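Local coordinates for AAEL008620-PA odorant-binding protein (Aedes aegypti, PDB 5V13), which binds juvenile hormone in the mosquito hemolymph, as a secreted member of the odorant-binding protein family, at residues C63-K66 with C67-E71; S121-S124 with V125-Y129. All coordinates share one frame; numbering follows the deposited sequence.

Contact 1 is a run of side chains along helix 59-71, and contact 2 opens helix 122-135, later in the chain; both belong to the odorant-binding-protein part of the chain. Their centres lie about 10 Å apart, on the same side of the chain's centre. The Cys63-Cys122 disulfide ties the two helices covalently, SG to SG at 2.1 Å. Beside it Val65 packs with its two methyls on the rings of Phe126 and Tyr129. Both helices also reach the bound juvenile hormone: 63-71 runs beside its chain and its epoxide end, while 121-129 supplies the tyrosine that binds the epoxide oxygen. The cross-linked pair thus contributes part of the wall of the hormone pocket.

Contact 1: residues C63-K66 with C67-E71; sequences CYVK and CVSEE. With JH3 (methyl (2E,6E)-9-[(2R)-3,3-dimethyloxiran-2-yl]-3,7-dimethylnona-2,6-dienoate), chain E.
The ring of Tyr64 takes the CG2 methyl of Val68 over one face, a CH-pi contact 3.8 Å from the ring centroid to CG2, while C6 of the hormone lies at its edge, near the ring plane. CG of Tyr64 stands anti to the backbone N (chi1 -175°), which sends the ring outward and toward the next turn, where Val68 meets it. Beyond the ring, Tyr64 OH comes within 3.5 Å of JH3 C4, but its hydrogen bond goes to Tyr33 O; Trp50 stacks on the same tyrosine. Ser69, one turn after Val65, folds back on it: Ser69 OG gives a 2.8 Å bond to Val65 O from above the carbonyl plane, and Ser69 N binds that oxygen from the opposite face. The OG also lies 3.4 Å from JH3 CC. On another side of the helix Lys66 and Glu70 run obliquely past each other, with Lys66 CE 3.3 Å from Glu70 OE1; the amine NZ stays 4.3 Å from that oxygen and bonds instead to Asn120 O. Beside the hormone, Tyr64 OH and Ser69 OG are thus turned to protein carbonyls, so they probably meet its carbon atoms by van der Waals contact alone.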
ATOM      1  N   CYS B  63       2.545  21.732 -27.551  1.00 14.47           N
ATOM      2  CA  CYS B  63       2.732  22.382 -26.260  1.00 18.42           C
ATOM      3  C   CYS B  63       2.489  21.424 -25.102  1.00 21.25           C
ATOM      4  O   CYS B  63       3.117  21.574 -24.050  1.00 14.99           O
ATOM      5  CB  CYS B  63       1.835  23.602 -26.128  1.00 19.74           C
ATOM      6  SG  CYS B  63       2.352  24.925 -27.263  1.00 29.05           S
ATOM      7  N   TYR B  64       1.588  20.448 -25.265  1.00 13.12           N
ATOM      8  CA  TYR B  64       1.394  19.464 -24.199  1.00 12.39           C
ATOM      9  C   TYR B  64       2.656  18.637 -23.978  1.00 14.22           C
ATOM     10  O   TYR B  64       3.056  18.380 -22.831  1.00 15.81           O
ATOM     11  CB  TYR B  64       0.215  18.544 -24.522  1.00 12.59           C
ATOM     12  CG  TYR B  64      -0.100  17.582 -23.393  1.00 15.31           C
ATOM     13  CD1 TYR B  64      -0.750  18.026 -22.249  1.00 11.86           C
ATOM     14  CD2 TYR B  64       0.286  16.235 -23.454  1.00 12.00           C
ATOM     15  CE1 TYR B  64      -1.030  17.143 -21.188  1.00 11.52           C
ATOM     16  CE2 TYR B  64       0.005  15.352 -22.412  1.00 14.38           C
ATOM     17  CZ  TYR B  64      -0.649  15.814 -21.282  1.00 13.73           C
ATOM     18  OH  TYR B  64      -0.934  14.953 -20.234  1.00 11.55           O
ATOM     19  N   VAL B  65       3.289  18.196 -25.063  1.00 12.02           N
ATOM     20  CA  VAL B  65       4.531  17.435 -24.931  1.00 13.99           C
ATOM     21  C   VAL B  65       5.618  18.276 -24.260  1.00 15.00           C
ATOM     22  O   VAL B  65       6.347  17.790 -23.383  1.00 16.78           O
ATOM     23  CB  VAL B  65       4.980  16.902 -26.303  1.00 20.31           C
ATOM     24  CG1 VAL B  65       6.321  16.165 -26.174  1.00 22.45           C
ATOM     25  CG2 VAL B  65       3.909  15.967 -26.876  1.00 20.49           C
ATOM     26  N   LYS B  66       5.743  19.545 -24.651  1.00 15.39           N
ATOM     27  CA  LYS B  66       6.733  20.420 -24.024  1.00 14.18           C
ATOM     28  C   LYS B  66       6.456  20.589 -22.529  1.00 14.10           C
ATOM     29  O   LYS B  66       7.369  20.476 -21.696  1.00 16.96           O
ATOM     30  CB  LYS B  66       6.747  21.779 -24.726  1.00 16.11           C
ATOM     31  CG  LYS B  66       7.687  22.773 -24.058  1.00 17.58           C
ATOM     32  CD  LYS B  66       7.614  24.140 -24.681  1.00 22.26           C
ATOM     33  CE  LYS B  66       8.069  25.182 -23.669  1.00 22.95           C
ATOM     34  NZ  LYS B  66       7.864  26.557 -24.187  1.00 25.61           N
ATOM     35  N   CYS B  67       5.193  20.855 -22.182  1.00 15.73           N
ATOM     36  CA  CYS B  67       4.784  21.024 -20.790  1.00 16.07           C
ATOM     37  C   CYS B  67       5.130  19.797 -19.952  1.00 13.80           C
ATOM     38  O   CYS B  67       5.716  19.919 -18.873  1.00 14.93           O
ATOM     39  CB  CYS B  67       3.271  21.298 -20.729  1.00 18.67           C
ATOM     40  SG  CYS B  67       2.536  21.566 -19.050  1.00 28.23           S
ATOM     41  N   VAL B  68       4.748  18.602 -20.421  1.00 11.41           N
ATOM     42  CA  VAL B  68       5.014  17.392 -19.634  1.00 10.28           C
ATOM     43  C   VAL B  68       6.510  17.148 -19.526  1.00 13.50           C
ATOM     44  O   VAL B  68       7.022  16.790 -18.456  1.00 13.90           O
ATOM     45  CB  VAL B  68       4.298  16.170 -20.242  1.00  9.76           C
ATOM     46  CG1 VAL B  68       4.650  14.861 -19.453  1.00 10.90           C
ATOM     47  CG2 VAL B  68       2.798  16.397 -20.242  1.00 13.92           C
ATOM     48  N   SER B  69       7.232  17.346 -20.633  1.00 13.28           N
ATOM     49  CA  SER B  69       8.681  17.178 -20.632  1.00 15.49           C
ATOM     50  C   SER B  69       9.344  18.125 -19.636  1.00 16.33           C
ATOM     51  O   SER B  69      10.191  17.708 -18.835  1.00 12.93           O
ATOM     52  CB  SER B  69       9.229  17.401 -22.047  1.00 14.14           C
ATOM     53  OG  SER B  69       8.759  16.384 -22.929  1.00 17.70           O
ATOM     54  N   GLU B  70       8.960  19.403 -19.659  1.00 10.50           N
ATOM     55  CA  GLU B  70       9.532  20.352 -18.710  1.00 12.44           C
ATOM     56  C   GLU B  70       9.149  20.020 -17.277  1.00 13.62           C
ATOM     57  O   GLU B  70       9.982  20.122 -16.365  1.00 13.52           O
ATOM     58  CB  GLU B  70       9.101  21.775 -19.060  1.00 17.68           C
ATOM     59  CG  GLU B  70       9.834  22.298 -20.273  1.00 18.54           C
ATOM     60  CD  GLU B  70       9.529  23.750 -20.555  1.00 26.55           C
ATOM     61  OE1 GLU B  70      10.234  24.352 -21.389  1.00 25.98           O
ATOM     62  OE2 GLU B  70       8.591  24.286 -19.936  1.00 31.88           O
ATOM     63  N   GLU B  71       7.884  19.644 -17.044  1.00 10.10           N
ATOM     64  CA  GLU B  71       7.475  19.389 -15.667  1.00 13.55           C
ATOM     65  C   GLU B  71       8.207  18.189 -15.072  1.00 14.16           C
ATOM     66  O   GLU B  71       8.511  18.188 -13.875  1.00 14.20           O
ATOM     67  CB  GLU B  71       5.964  19.171 -15.578  1.00 15.70           C
ATOM     68  CG  GLU B  71       5.447  19.207 -14.140  1.00 19.87           C
ATOM     69  CD  GLU B  71       5.600  20.587 -13.496  1.00 21.30           C
ATOM     70  OE1 GLU B  71       5.837  20.659 -12.273  1.00 27.69           O
ATOM     71  OE2 GLU B  71       5.473  21.609 -14.216  1.00 32.19           O
TER
HETATM   72  C1  JH3 E 301      -3.075  10.932 -18.461  1.00 19.20           C
HETATM   73  O2  JH3 E 301      -3.197   9.742 -18.232  1.00 26.63           O
HETATM   74  O1  JH3 E 301      -3.875  11.853 -17.696  1.00 26.28           O
HETATM   75  CM  JH3 E 301      -4.707  11.336 -16.655  1.00 26.40           C
HETATM   76  C2  JH3 E 301      -2.145  11.499 -19.456  1.00 17.52           C
HETATM   77  C3  JH3 E 301      -1.334  10.832 -20.280  1.00 12.87           C
HETATM   78  C3' JH3 E 301      -1.239   9.332 -20.339  1.00 17.41           C
HETATM   79  C4  JH3 E 301      -0.461  11.667 -21.187  1.00 13.64           C
HETATM   80  C5  JH3 E 301       0.944  11.074 -21.213  1.00 16.25           C
HETATM   81  C6  JH3 E 301       1.917  12.115 -21.720  1.00 14.03           C
HETATM   82  C7  JH3 E 301       2.311  12.186 -23.000  1.00 15.23           C
HETATM   83  C7' JH3 E 301       1.760  11.237 -24.031  1.00 16.95           C
HETATM   84  C8  JH3 E 301       3.303  13.271 -23.390  1.00 19.48           C
HETATM   85  C9  JH3 E 301       4.635  12.688 -23.893  1.00 18.61           C
HETATM   86  CA  JH3 E 301       5.218  11.647 -22.941  1.00 16.96           C
HETATM   87  O3  JH3 E 301       6.547  11.216 -23.311  1.00 16.80           O
HETATM   88  CB  JH3 E 301       6.467  12.084 -22.179  1.00 17.52           C
HETATM   89  CB' JH3 E 301       6.570  11.440 -20.791  1.00 14.96           C
HETATM   90  CC  JH3 E 301       7.077  13.455 -22.431  1.00 20.65           C

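Contact 2: residues S121-S124 with V125-Y129; sequences SCES and VFNKY. With JH3 (methyl (2E,6E)-9-[(2R)-3,3-dimethyloxiran-2-yl]-3,7-dimethylnona-2,6-dienoate), chain E.
Glu123 and Asn127 meet one turn apart in the first turns of helix 122-135, whose N-cap is Ser121. Their side chains pass at a slant, and the carboxylate and amide planes stand 83° apart, nearly perpendicular. The touch is made by Asn127 ND2 against the aliphatic Glu123 CG at 3.4 Å, while the nearer carboxylate oxygen, Glu123 OE2, stays 3.8 Å from ND2. Asn127 CG sits anti to its carbonyl carbon (chi1 -74°), which folds the amide back beside Glu123 O; that oxygen takes its helical bond from Asn127 N, and the angle at ND2 is too poor for a second. At the cap, Ser121 OG accepts from Ser124 N at 3.1 Å, so the side chain supplies the acceptor that no preceding turn of helix offers this amide. Asp119 OD1, from just before the helix, bonds to the hydroxyls of both Ser121 and Ser124, probably holding the cap in place. Val125 turns its CG2 methyl onto Ser121 O at 3.4 Å, and its side chain also meets Leu117 and Phe82. Phe126 reaches away from this turn to pack against Gln62 and Thr57. The Tyr129 ring meets those of Phe82 and Tyr133, and has the epoxide oxygen at its edge, near the plane: Tyr129 OH donates a hydrogen bond of 2.7 Å to JH3 O3.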
ATOM      1  N   SER B 121      10.509  26.884 -28.247  1.00 24.11           N
ATOM      2  CA  SER B 121       9.129  26.841 -28.717  1.00 28.09           C
ATOM      3  C   SER B 121       8.579  25.416 -28.651  1.00 26.70           C
ATOM      4  O   SER B 121       9.323  24.429 -28.676  1.00 24.82           O
ATOM      5  CB  SER B 121       9.025  27.383 -30.143  1.00 24.93           C
ATOM      6  OG  SER B 121       9.476  26.455 -31.123  1.00 21.55           O
ATOM      7  N   CYS B 122       7.250  25.314 -28.547  1.00 18.33           N
ATOM      8  CA  CYS B 122       6.613  23.992 -28.513  1.00 16.22           C
ATOM      9  C   CYS B 122       6.977  23.189 -29.755  1.00 16.89           C
ATOM     10  O   CYS B 122       7.182  21.970 -29.682  1.00 16.37           O
ATOM     11  CB  CYS B 122       5.088  24.123 -28.419  1.00 25.51           C
ATOM     12  SG  CYS B 122       4.413  25.083 -27.030  1.00 29.30           S
ATOM     13  N   GLU B 123       7.064  23.864 -30.910  1.00 16.75           N
ATOM     14  CA  GLU B 123       7.400  23.161 -32.145  1.00 20.52           C
ATOM     15  C   GLU B 123       8.813  22.591 -32.095  1.00 24.36           C
ATOM     16  O   GLU B 123       9.036  21.444 -32.502  1.00 20.74           O
ATOM     17  CB  GLU B 123       7.243  24.093 -33.353  1.00 23.87           C
ATOM     18  CG  GLU B 123       7.538  23.408 -34.684  1.00 38.56           C
ATOM     19  CD  GLU B 123       7.511  24.366 -35.867  1.00 64.35           C
ATOM     20  OE1 GLU B 123       7.278  25.579 -35.662  1.00 71.94           O
ATOM     21  OE2 GLU B 123       7.724  23.898 -37.006  1.00 71.23           O
ATOM     22  N   SER B 124       9.787  23.378 -31.622  1.00 21.06           N
ATOM     23  CA  SER B 124      11.164  22.883 -31.608  1.00 22.62           C
ATOM     24  C   SER B 124      11.321  21.708 -30.652  1.00 18.29           C
ATOM     25  O   SER B 124      12.026  20.736 -30.960  1.00 18.37           O
ATOM     26  CB  SER B 124      12.134  24.000 -31.229  1.00 22.22           C
ATOM     27  OG  SER B 124      12.147  25.012 -32.216  1.00 23.64           O
ATOM     28  N   VAL B 125      10.682  21.775 -29.487  1.00 16.49           N
ATOM     29  CA  VAL B 125      10.828  20.698 -28.509  1.00 15.67           C
ATOM     30  C   VAL B 125      10.140  19.425 -29.010  1.00 18.12           C
ATOM     31  O   VAL B 125      10.718  18.336 -28.977  1.00 15.77           O
ATOM     32  CB  VAL B 125      10.288  21.150 -27.137  1.00 17.56           C
ATOM     33  CG1 VAL B 125      10.291  20.011 -26.142  1.00 13.01           C
ATOM     34  CG2 VAL B 125      11.094  22.335 -26.594  1.00 17.13           C
ATOM     35  N   PHE B 126       8.902  19.552 -29.506  1.00 14.43           N
ATOM     36  CA  PHE B 126       8.177  18.400 -30.045  1.00 15.16           C
ATOM     37  C   PHE B 126       8.941  17.764 -31.204  1.00 19.37           C
ATOM     38  O   PHE B 126       9.118  16.545 -31.248  1.00 18.18           O
ATOM     39  CB  PHE B 126       6.772  18.840 -30.481  1.00 14.47           C
ATOM     40  CG  PHE B 126       5.936  17.761 -31.090  1.00 15.04           C
ATOM     41  CD1 PHE B 126       5.976  17.512 -32.458  1.00 19.75           C
ATOM     42  CD2 PHE B 126       5.046  17.032 -30.303  1.00 21.68           C
ATOM     43  CE1 PHE B 126       5.176  16.525 -33.021  1.00 16.94           C
ATOM     44  CE2 PHE B 126       4.244  16.041 -30.857  1.00 25.57           C
ATOM     45  CZ  PHE B 126       4.303  15.789 -32.214  1.00 15.55           C
ATOM     46  N   ASN B 127       9.411  18.575 -32.157  1.00 19.72           N
ATOM     47  CA  ASN B 127      10.112  18.010 -33.309  1.00 20.42           C
ATOM     48  C   ASN B 127      11.403  17.305 -32.908  1.00 23.06           C
ATOM     49  O   ASN B 127      11.769  16.283 -33.504  1.00 18.99           O
ATOM     50  CB  ASN B 127      10.393  19.106 -34.325  1.00 20.88           C
ATOM     51  CG  ASN B 127       9.151  19.506 -35.057  1.00 25.94           C
ATOM     52  OD1 ASN B 127       8.139  18.800 -34.999  1.00 26.64           O
ATOM     53  ND2 ASN B 127       9.204  20.630 -35.747  1.00 29.75           N
ATOM     54  N   LYS B 128      12.106  17.832 -31.904  1.00 15.62           N
ATOM     55  CA  LYS B 128      13.341  17.190 -31.470  1.00 18.72           C
ATOM     56  C   LYS B 128      13.058  15.843 -30.811  1.00 16.84           C
ATOM     57  O   LYS B 128      13.829  14.892 -30.978  1.00 21.21           O
ATOM     58  CB  LYS B 128      14.104  18.135 -30.530  1.00 17.09           C
ATOM     59  CG  LYS B 128      15.360  17.538 -29.875  1.00 16.50           C
ATOM     60  CD  LYS B 128      16.306  16.921 -30.921  1.00 28.10           C
ATOM     61  CE  LYS B 128      17.501  17.808 -31.215  1.00 44.08           C
ATOM     62  NZ  LYS B 128      18.458  17.156 -32.164  1.00 46.56           N
ATOM     63  N   TYR B 129      11.932  15.726 -30.115  1.00 17.14           N
ATOM     64  CA  TYR B 129      11.555  14.483 -29.444  1.00 13.42           C
ATOM     65  C   TYR B 129      11.057  13.408 -30.413  1.00 14.07           C
ATOM     66  O   TYR B 129      11.038  12.222 -30.054  1.00 15.65           O
ATOM     67  CB  TYR B 129      10.473  14.821 -28.423  1.00 17.14           C
ATOM     68  CG  TYR B 129      10.109  13.767 -27.393  1.00 12.87           C
ATOM     69  CD1 TYR B 129      11.083  13.136 -26.624  1.00 13.74           C
ATOM     70  CD2 TYR B 129       8.779  13.475 -27.134  1.00 13.53           C
ATOM     71  CE1 TYR B 129      10.728  12.191 -25.647  1.00 12.65           C
ATOM     72  CE2 TYR B 129       8.422  12.548 -26.184  1.00 11.47           C
ATOM     73  CZ  TYR B 129       9.395  11.911 -25.444  1.00 17.29           C
ATOM     74  OH  TYR B 129       9.024  11.004 -24.481  1.00 13.07           O
TER
HETATM   75  C1  JH3 E 301      -3.075  10.932 -18.461  1.00 19.20           C
HETATM   76  O2  JH3 E 301      -3.197   9.742 -18.232  1.00 26.63           O
HETATM   77  O1  JH3 E 301      -3.875  11.853 -17.696  1.00 26.28           O
HETATM   78  CM  JH3 E 301      -4.707  11.336 -16.655  1.00 26.40           C
HETATM   79  C2  JH3 E 301      -2.145  11.499 -19.456  1.00 17.52           C
HETATM   80  C3  JH3 E 301      -1.334  10.832 -20.280  1.00 12.87           C
HETATM   81  C3' JH3 E 301      -1.239   9.332 -20.339  1.00 17.41           C
HETATM   82  C4  JH3 E 301      -0.461  11.667 -21.187  1.00 13.64           C
HETATM   83  C5  JH3 E 301       0.944  11.074 -21.213  1.00 16.25           C
HETATM   84  C6  JH3 E 301       1.917  12.115 -21.720  1.00 14.03           C
HETATM   85  C7  JH3 E 301       2.311  12.186 -23.000  1.00 15.23           C
HETATM   86  C7' JH3 E 301       1.760  11.237 -24.031  1.00 16.95           C
HETATM   87  C8  JH3 E 301       3.303  13.271 -23.390  1.00 19.48           C
HETATM   88  C9  JH3 E 301       4.635  12.688 -23.893  1.00 18.61           C
HETATM   89  CA  JH3 E 301       5.218  11.647 -22.941  1.00 16.96           C
HETATM   90  O3  JH3 E 301       6.547  11.216 -23.311  1.00 16.80           O
HETATM   91  CB  JH3 E 301       6.467  12.084 -22.179  1.00 17.52           C
HETATM   92  CB' JH3 E 301       6.570  11.440 -20.791  1.00 14.96           C
HETATM   93  CC  JH3 E 301       7.077  13.455 -22.431  1.00 20.65           C